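Exocyst complex component EXO70 (Saccharomyces cerevisiae, PDB 2B1E) takes part in the secretory pathway as a subunit of the exocyst, the complex that tethers secretory vesicles to sites of exocytosis, and helps that complex assemble. Local coordinates at residues R319-S324 / E429-N434; S305-T310 / K410-F415; N95-F100 / P111-E116. All coordinates share one frame; numbering follows the deposited sequence.

Contact 1 of 3, residues R319-S324 / E429-N434; sequences RLRKFS and EKSELN
Leu320 meets Leu433 through its backbone as much as its side chain: Leu320 CB lies 4.0 Å from Leu433 CD1, and the other methyl, Leu433 CD2, comes within 3.7 Å of Leu320 O. Both leucines also touch helix 364-391, Leu320 at Cys375 and Leu433 at Ile372, which places this side of the contact in the interior of the domain.

Next along the helix, Arg321 sends CG anti to its backbone N (chi1 -176°), then bends at chi2. Its guanidinium is laid against Ser431: Ser431 CB sits 3.1 Å above the guanidinium plane, offset toward the rim, and is 3.2 Å from Arg321 NE. The contact is therefore between a methylene and a charged face. Arg321 NH2 approaches Lys430 O obliquely at 3.5 Å without bonding to it, while NH1 has a long, weak ion pair with Glu325.

Ser324 OG donates to Arg321 O, three residues back, standing 41° out of the carbonyl plane. Independently of that bond, Ser324 CB, directed at the other segment, packs 3.7 Å from Leu433 CD2, and Ser324 O is 3.5 Å from Glu432 CB.

In the opposing turn, Ser431 OG hydrogen-bonds to Ile427 O and accepts a weak capping bond from Leu433 N (3.3 Å), and so probably helps to link helices 410-429 and 433-436 across the turn. The contact is one of van der Waals packing, the last turn of helix 311-323 against the serine-containing turn between those two helices, as expected in a rod built of antiparallel helical bundles such as Exo70.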
# COMPACT_ATOMS: atom_id res chain seq x y z
N ARG A 319 -14.42 2.77 4.58
CA ARG A 319 -12.97 2.77 4.74
C ARG A 319 -12.37 1.47 4.20
O ARG A 319 -11.43 1.50 3.40
CB ARG A 319 -12.60 2.95 6.22
CG ARG A 319 -11.12 2.82 6.54
CD ARG A 319 -10.27 3.87 5.84
NE ARG A 319 -10.64 5.24 6.20
CZ ARG A 319 -10.00 6.32 5.78
NH1 ARG A 319 -8.94 6.20 4.98
NH2 ARG A 319 -10.41 7.53 6.14
N LEU A 320 -12.90 0.34 4.64
CA LEU A 320 -12.41 -0.96 4.18
C LEU A 320 -12.66 -1.07 2.67
O LEU A 320 -11.87 -1.68 1.94
CB LEU A 320 -13.13 -2.10 4.92
CG LEU A 320 -12.82 -2.25 6.41
CD1 LEU A 320 -13.62 -3.41 6.99
CD2 LEU A 320 -11.33 -2.47 6.61
N ARG A 321 -13.76 -0.47 2.22
CA ARG A 321 -14.15 -0.47 0.82
C ARG A 321 -13.09 0.24 -0.02
O ARG A 321 -12.82 -0.14 -1.15
CB ARG A 321 -15.49 0.24 0.64
CG ARG A 321 -16.06 0.21 -0.78
CD ARG A 321 -16.36 -1.22 -1.22
NE ARG A 321 -17.35 -1.28 -2.29
CZ ARG A 321 -17.11 -1.07 -3.57
NH1 ARG A 321 -15.88 -0.77 -3.99
NH2 ARG A 321 -18.10 -1.15 -4.45
N LYS A 322 -12.48 1.28 0.56
CA LYS A 322 -11.45 2.03 -0.14
C LYS A 322 -10.14 1.24 -0.10
O LYS A 322 -9.38 1.25 -1.07
CB LYS A 322 -11.27 3.40 0.50
CG LYS A 322 -12.56 4.23 0.57
CD LYS A 322 -12.31 5.61 1.15
CE LYS A 322 -13.62 6.32 1.47
NZ LYS A 322 -14.53 6.40 0.29
N PHE A 323 -9.90 0.57 1.01
CA PHE A 323 -8.71 -0.25 1.19
C PHE A 323 -8.68 -1.32 0.10
O PHE A 323 -7.64 -1.59 -0.49
CB PHE A 323 -8.73 -0.92 2.56
CG PHE A 323 -7.92 -0.22 3.61
CD1 PHE A 323 -6.54 -0.41 3.68
CD2 PHE A 323 -8.53 0.61 4.54
CE1 PHE A 323 -5.79 0.22 4.67
CE2 PHE A 323 -7.79 1.25 5.54
CZ PHE A 323 -6.41 1.05 5.60
N SER A 324 -9.84 -1.93 -0.15
CA SER A 324 -9.97 -2.99 -1.14
C SER A 324 -9.78 -2.51 -2.58
O SER A 324 -9.58 -3.33 -3.48
CB SER A 324 -11.34 -3.66 -1.02
OG SER A 324 -12.38 -2.81 -1.50
N GLU A 429 -19.86 -8.35 0.06
CA GLU A 429 -20.38 -9.06 -1.10
C GLU A 429 -20.36 -8.27 -2.41
O GLU A 429 -20.37 -8.85 -3.50
CB GLU A 429 -21.82 -9.50 -0.81
CG GLU A 429 -22.52 -10.24 -1.94
CD GLU A 429 -23.97 -10.54 -1.61
OE1 GLU A 429 -24.23 -11.15 -0.55
OE2 GLU A 429 -24.86 -10.17 -2.41
N LYS A 430 -20.31 -6.94 -2.30
CA LYS A 430 -20.32 -6.09 -3.48
C LYS A 430 -18.98 -5.44 -3.80
O LYS A 430 -18.92 -4.56 -4.65
CB LYS A 430 -21.37 -5.00 -3.31
CG LYS A 430 -22.76 -5.54 -3.06
CD LYS A 430 -23.60 -4.57 -2.26
CE LYS A 430 -24.89 -5.24 -1.82
NZ LYS A 430 -24.60 -6.59 -1.26
N SER A 431 -17.93 -5.86 -3.12
CA SER A 431 -16.62 -5.28 -3.36
C SER A 431 -15.51 -6.32 -3.43
O SER A 431 -15.76 -7.52 -3.31
CB SER A 431 -16.28 -4.28 -2.25
OG SER A 431 -16.21 -4.92 -0.99
N GLU A 432 -14.29 -5.84 -3.63
CA GLU A 432 -13.13 -6.71 -3.72
C GLU A 432 -12.94 -7.42 -2.39
O GLU A 432 -12.25 -8.44 -2.30
CB GLU A 432 -11.88 -5.88 -4.04
CG GLU A 432 -10.68 -6.71 -4.45
CD GLU A 432 -10.83 -7.30 -5.85
OE1 GLU A 432 -10.81 -6.52 -6.82
OE2 GLU A 432 -10.96 -8.53 -5.97
N LEU A 433 -13.57 -6.89 -1.35
CA LEU A 433 -13.46 -7.48 -0.02
C LEU A 433 -13.89 -8.94 -0.04
O LEU A 433 -13.28 -9.78 0.61
CB LEU A 433 -14.32 -6.69 0.98
CG LEU A 433 -13.81 -5.29 1.33
CD1 LEU A 433 -14.82 -4.58 2.22
CD2 LEU A 433 -12.44 -5.38 2.01
N ASN A 434 -14.93 -9.23 -0.82
CA ASN A 434 -15.44 -10.60 -0.92
C ASN A 434 -14.36 -11.60 -1.31
O ASN A 434 -14.27 -12.68 -0.73
CB ASN A 434 -16.60 -10.65 -1.93
CG ASN A 434 -17.44 -11.90 -1.78
OD1 ASN A 434 -17.65 -12.39 -0.67
ND2 ASN A 434 -17.94 -12.42 -2.90

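Contact 2 of 3, residues S305-T310 / K410-F415; sequences SNNGVT and KQRIGF
Arg412 and Asn307 are brought together by simple torsions. Arg412 has CG anti to the backbone N (chi1 177°), and its chain stays extended from CG to NE, carrying the guanidinium off helix 410-429 to the loop. Asn307 has left-handed backbone torsions and holds CG anti to its carbonyl carbon, with CB directed at the helix. The two side chains cross at about a right angle, and amide and guanidinium planes are 79° apart.

The polar centre is Asn307 OD1. It accepts a short bond of 2.6 Å from Arg412 NE, nearly straight at 164°; NE lies in the carbonyl plane on a lone pair, and OD1 in turn lies close to the guanidinium plane. Arg412 NH2 adds a weak second bond to Asn307 OD1 at 3.1 Å, so one oxygen engages two N-H groups along one edge of the guanidinium. NH2 also bonds weakly to Pro304 O just ahead of the loop segment.

At Asn307 CB, Phe415 presents its ring edge to the loop: Asn307 CB is 3.6 Å from Phe415 CD2, and Asn306 O lies in the ring plane, 3.8 Å from Phe415 CE2. Tyr507 meets the Phe415 ring from outside the two segments. An alanine in place of Arg412 would probably leave Asn307 OD1 without its two donors and the amide freer to turn.

Chemically, a cationic group is matched to a neutral amide oxygen, with no acid among the residues that meet here. The guanidinium is likely to polarise the Asn307 carbonyl, and the short, in-plane NE bond is consistent with the buried asparagine helping to hold the loop between helices 268-299 and 311-323 to the first turns of helix 410-429.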
# COMPACT_ATOMS: atom_id res chain seq x y z
N SER A 305 -32.73 3.87 18.81
CA SER A 305 -33.94 3.29 19.37
C SER A 305 -34.45 2.14 18.51
O SER A 305 -35.10 1.22 19.01
CB SER A 305 -35.04 4.35 19.52
OG SER A 305 -35.51 4.81 18.26
N ASN A 306 -34.16 2.18 17.21
CA ASN A 306 -34.61 1.11 16.34
C ASN A 306 -33.52 0.04 16.21
O ASN A 306 -33.70 -0.95 15.51
CB ASN A 306 -35.01 1.64 14.95
CG ASN A 306 -33.84 2.22 14.17
OD1 ASN A 306 -32.73 2.37 14.68
ND2 ASN A 306 -34.10 2.57 12.91
N ASN A 307 -32.41 0.26 16.91
CA ASN A 307 -31.31 -0.70 16.90
C ASN A 307 -30.78 -1.00 15.51
O ASN A 307 -30.48 -2.14 15.20
CB ASN A 307 -31.77 -2.00 17.55
CG ASN A 307 -32.18 -1.81 18.98
OD1 ASN A 307 -31.36 -1.48 19.83
ND2 ASN A 307 -33.46 -2.03 19.27
N GLY A 308 -30.67 0.04 14.68
CA GLY A 308 -30.20 -0.16 13.33
C GLY A 308 -28.72 0.11 13.09
O GLY A 308 -27.94 0.23 14.04
N VAL A 309 -28.37 0.22 11.81
CA VAL A 309 -26.99 0.48 11.40
C VAL A 309 -26.51 1.83 11.94
O VAL A 309 -27.25 2.81 11.89
CB VAL A 309 -26.88 0.49 9.85
CG1 VAL A 309 -25.43 0.69 9.43
CG2 VAL A 309 -27.41 -0.80 9.27
N THR A 310 -25.29 1.87 12.45
CA THR A 310 -24.74 3.11 12.98
C THR A 310 -23.75 3.73 12.00
O THR A 310 -23.29 3.07 11.06
CB THR A 310 -23.98 2.91 14.30
OG1 THR A 310 -22.78 2.18 14.04
CG2 THR A 310 -24.84 2.15 15.32
N LYS A 410 -29.23 -9.32 26.26
CA LYS A 410 -28.63 -10.03 25.14
C LYS A 410 -29.49 -10.08 23.88
O LYS A 410 -28.96 -10.00 22.77
CB LYS A 410 -28.23 -11.44 25.58
CG LYS A 410 -27.16 -11.41 26.67
CD LYS A 410 -26.54 -12.77 26.97
CE LYS A 410 -27.50 -13.65 27.75
NZ LYS A 410 -27.96 -12.96 28.98
N GLN A 411 -30.80 -10.17 24.04
CA GLN A 411 -31.67 -10.23 22.87
C GLN A 411 -31.54 -8.96 22.03
O GLN A 411 -31.32 -9.04 20.82
CB GLN A 411 -33.13 -10.45 23.28
CG GLN A 411 -34.09 -10.52 22.09
CD GLN A 411 -35.48 -10.98 22.49
OE1 GLN A 411 -36.10 -10.42 23.39
NE2 GLN A 411 -35.97 -12.01 21.81
N ARG A 412 -31.67 -7.80 22.67
CA ARG A 412 -31.57 -6.52 21.97
C ARG A 412 -30.17 -6.22 21.45
O ARG A 412 -30.01 -5.74 20.32
CB ARG A 412 -32.01 -5.36 22.89
CG ARG A 412 -31.85 -4.00 22.22
CD ARG A 412 -32.24 -2.81 23.07
NE ARG A 412 -32.02 -1.58 22.31
CZ ARG A 412 -32.27 -0.35 22.75
NH1 ARG A 412 -32.74 -0.15 23.97
NH2 ARG A 412 -32.03 0.69 21.96
N ILE A 413 -29.15 -6.49 22.27
CA ILE A 413 -27.78 -6.26 21.85
C ILE A 413 -27.47 -7.19 20.68
O ILE A 413 -26.83 -6.79 19.70
CB ILE A 413 -26.79 -6.50 23.02
CG1 ILE A 413 -26.98 -5.41 24.08
CG2 ILE A 413 -25.35 -6.52 22.49
CD1 ILE A 413 -26.33 -5.73 25.46
N GLY A 414 -27.94 -8.43 20.77
CA GLY A 414 -27.71 -9.37 19.68
C GLY A 414 -28.29 -8.85 18.37
O GLY A 414 -27.66 -8.91 17.32
N PHE A 415 -29.52 -8.34 18.46
CA PHE A 415 -30.22 -7.79 17.29
C PHE A 415 -29.45 -6.59 16.73
O PHE A 415 -29.21 -6.49 15.53
CB PHE A 415 -31.64 -7.38 17.70
CG PHE A 415 -32.42 -6.72 16.60
CD1 PHE A 415 -32.93 -7.48 15.54
CD2 PHE A 415 -32.65 -5.35 16.61
CE1 PHE A 415 -33.65 -6.87 14.50
CE2 PHE A 415 -33.38 -4.73 15.58
CZ PHE A 415 -33.88 -5.49 14.52

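Contact 3 of 3, residues N95-F100 / P111-E116; sequences NSIKPF and PFPYYE
Phe100 and Phe112 meet where two loops flanking the short helix 102-108 run back past each other, 173° apart in direction, in the connection between helices 66-94 and 117-132, without strand pairing.

Aromatic contact comes first. The rings form a T-shaped pair, centroids 5.3 Å apart and planes at 63°, with the edge of Phe100 toward the face of Phe112; Phe100 CZ reaches Phe112 CG at 3.7 Å. Phe190 of helix 180-201 touches both rings.

Apolar packing is centred on Ile97. Its CG2, anti to the backbone N, meets Pro113 CB at 3.8 Å; CG1, anti to the carbonyl carbon, meets Tyr115 CE1 at 3.5 Å. Leu150 of helix 136-155 also contacts this isoleucine.

The polar atoms have partners beyond the two segments. Ser96 OG lies in the plane of the Tyr115 ring, at its edge, and bonds to Ile93 O; Tyr115 OH is gripped by Leu94 O and Arg147 NH1, which fixes the phenol end.

The remaining kind is a CH-pi contact: Ile97 CD1 stands over the face of the Tyr115 ring, 3.7 Å from its centroid and 15° off the normal.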
# COMPACT_ATOMS: atom_id res chain seq x y z
N ASN A 95 24.67 19.11 -26.90
CA ASN A 95 23.48 19.95 -26.86
C ASN A 95 22.62 19.90 -28.12
O ASN A 95 21.71 20.70 -28.29
CB ASN A 95 23.87 21.38 -26.51
CG ASN A 95 24.25 21.53 -25.06
OD1 ASN A 95 25.43 21.50 -24.70
ND2 ASN A 95 23.26 21.68 -24.20
N SER A 96 22.91 18.94 -29.00
CA SER A 96 22.13 18.79 -30.22
C SER A 96 20.73 18.32 -29.81
O SER A 96 19.77 18.50 -30.56
CB SER A 96 22.79 17.76 -31.14
OG SER A 96 22.94 16.51 -30.49
N ILE A 97 20.62 17.74 -28.63
CA ILE A 97 19.33 17.30 -28.11
C ILE A 97 18.83 18.41 -27.20
O ILE A 97 19.49 18.74 -26.21
CB ILE A 97 19.44 16.01 -27.25
CG1 ILE A 97 20.09 14.89 -28.04
CG2 ILE A 97 18.04 15.58 -26.77
CD1 ILE A 97 20.06 13.53 -27.33
N LYS A 98 17.67 18.99 -27.51
CA LYS A 98 17.13 20.08 -26.70
C LYS A 98 16.16 19.60 -25.62
O LYS A 98 15.55 18.53 -25.74
CB LYS A 98 16.40 21.10 -27.58
CG LYS A 98 17.14 21.50 -28.85
CD LYS A 98 18.53 22.05 -28.57
CE LYS A 98 19.22 22.45 -29.88
NZ LYS A 98 20.63 22.93 -29.69
N PRO A 99 16.02 20.38 -24.54
CA PRO A 99 15.11 20.00 -23.46
C PRO A 99 13.72 19.77 -24.04
O PRO A 99 13.31 20.45 -24.99
CB PRO A 99 15.16 21.21 -22.53
CG PRO A 99 16.55 21.73 -22.73
CD PRO A 99 16.72 21.64 -24.22
N PHE A 100 12.99 18.81 -23.49
CA PHE A 100 11.67 18.52 -23.99
C PHE A 100 10.79 18.01 -22.87
O PHE A 100 11.29 17.52 -21.86
CB PHE A 100 11.76 17.47 -25.10
CG PHE A 100 12.20 16.11 -24.62
CD1 PHE A 100 11.29 15.26 -23.99
CD2 PHE A 100 13.52 15.71 -24.76
CE1 PHE A 100 11.70 14.02 -23.51
CE2 PHE A 100 13.94 14.47 -24.28
CZ PHE A 100 13.03 13.63 -23.65
N PRO A 111 10.07 6.77 -27.83
CA PRO A 111 11.31 6.81 -27.05
C PRO A 111 11.89 8.22 -26.98
O PRO A 111 11.61 9.05 -27.85
CB PRO A 111 12.23 5.86 -27.82
CG PRO A 111 11.28 4.90 -28.46
CD PRO A 111 10.18 5.81 -28.95
N PHE A 112 12.69 8.48 -25.96
CA PHE A 112 13.31 9.79 -25.83
C PHE A 112 14.33 9.97 -26.95
O PHE A 112 14.75 9.01 -27.58
CB PHE A 112 14.00 9.92 -24.47
CG PHE A 112 13.05 9.93 -23.30
CD1 PHE A 112 11.68 10.04 -23.50
CD2 PHE A 112 13.53 9.85 -22.00
CE1 PHE A 112 10.80 10.09 -22.42
CE2 PHE A 112 12.67 9.89 -20.91
CZ PHE A 112 11.30 10.01 -21.12
N PRO A 113 14.72 11.22 -27.22
CA PRO A 113 15.70 11.44 -28.29
C PRO A 113 17.02 10.82 -27.86
O PRO A 113 17.28 10.68 -26.67
CB PRO A 113 15.80 12.96 -28.38
CG PRO A 113 14.48 13.43 -27.85
CD PRO A 113 14.22 12.50 -26.70
N TYR A 114 17.86 10.45 -28.83
CA TYR A 114 19.16 9.88 -28.51
C TYR A 114 20.14 10.25 -29.62
O TYR A 114 19.74 10.35 -30.78
CB TYR A 114 19.07 8.36 -28.39
CG TYR A 114 20.28 7.73 -27.73
CD1 TYR A 114 20.57 7.97 -26.39
CD2 TYR A 114 21.12 6.88 -28.45
CE1 TYR A 114 21.68 7.37 -25.77
CE2 TYR A 114 22.23 6.28 -27.85
CZ TYR A 114 22.50 6.53 -26.51
OH TYR A 114 23.58 5.93 -25.92
N TYR A 115 21.40 10.45 -29.27
CA TYR A 115 22.43 10.82 -30.24
C TYR A 115 22.56 9.76 -31.33
O TYR A 115 22.37 8.58 -31.09
CB TYR A 115 23.77 10.99 -29.55
CG TYR A 115 23.75 12.02 -28.45
CD1 TYR A 115 23.57 13.38 -28.73
CD2 TYR A 115 23.90 11.65 -27.11
CE1 TYR A 115 23.54 14.34 -27.72
CE2 TYR A 115 23.88 12.60 -26.09
CZ TYR A 115 23.70 13.94 -26.40
OH TYR A 115 23.72 14.88 -25.39
N GLU A 116 22.87 10.20 -32.55
CA GLU A 116 23.04 9.26 -33.64
C GLU A 116 24.37 8.56 -33.43
O GLU A 116 25.22 9.06 -32.68
CB GLU A 116 23.01 9.98 -35.00
CG GLU A 116 23.87 11.22 -35.06
CD GLU A 116 23.70 12.00 -36.36
OE1 GLU A 116 22.55 12.23 -36.78
OE2 GLU A 116 24.73 12.38 -36.95

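Contact 3 comes first along the chain and closes before the others open. Contacts 1 and 2 interleave: 305-310, 319-324, 410-415 and 429-434 alternate between them, all inside the C-terminal region of Exo70. Helix 311-323 starts right after the loop of contact 2 and carries the first segment of contact 1; helix 410-429 begins at contact 2 and leads to the turn of contact 1. Both therefore tie the same two parts of the chain together, with centres about 24 Å apart. The centre of contact 3 lies about 46 Å from that of contact 1 and about 69 Å from that of contact 2, separations that fit an elongated helical rod, with these contacts at different points along it.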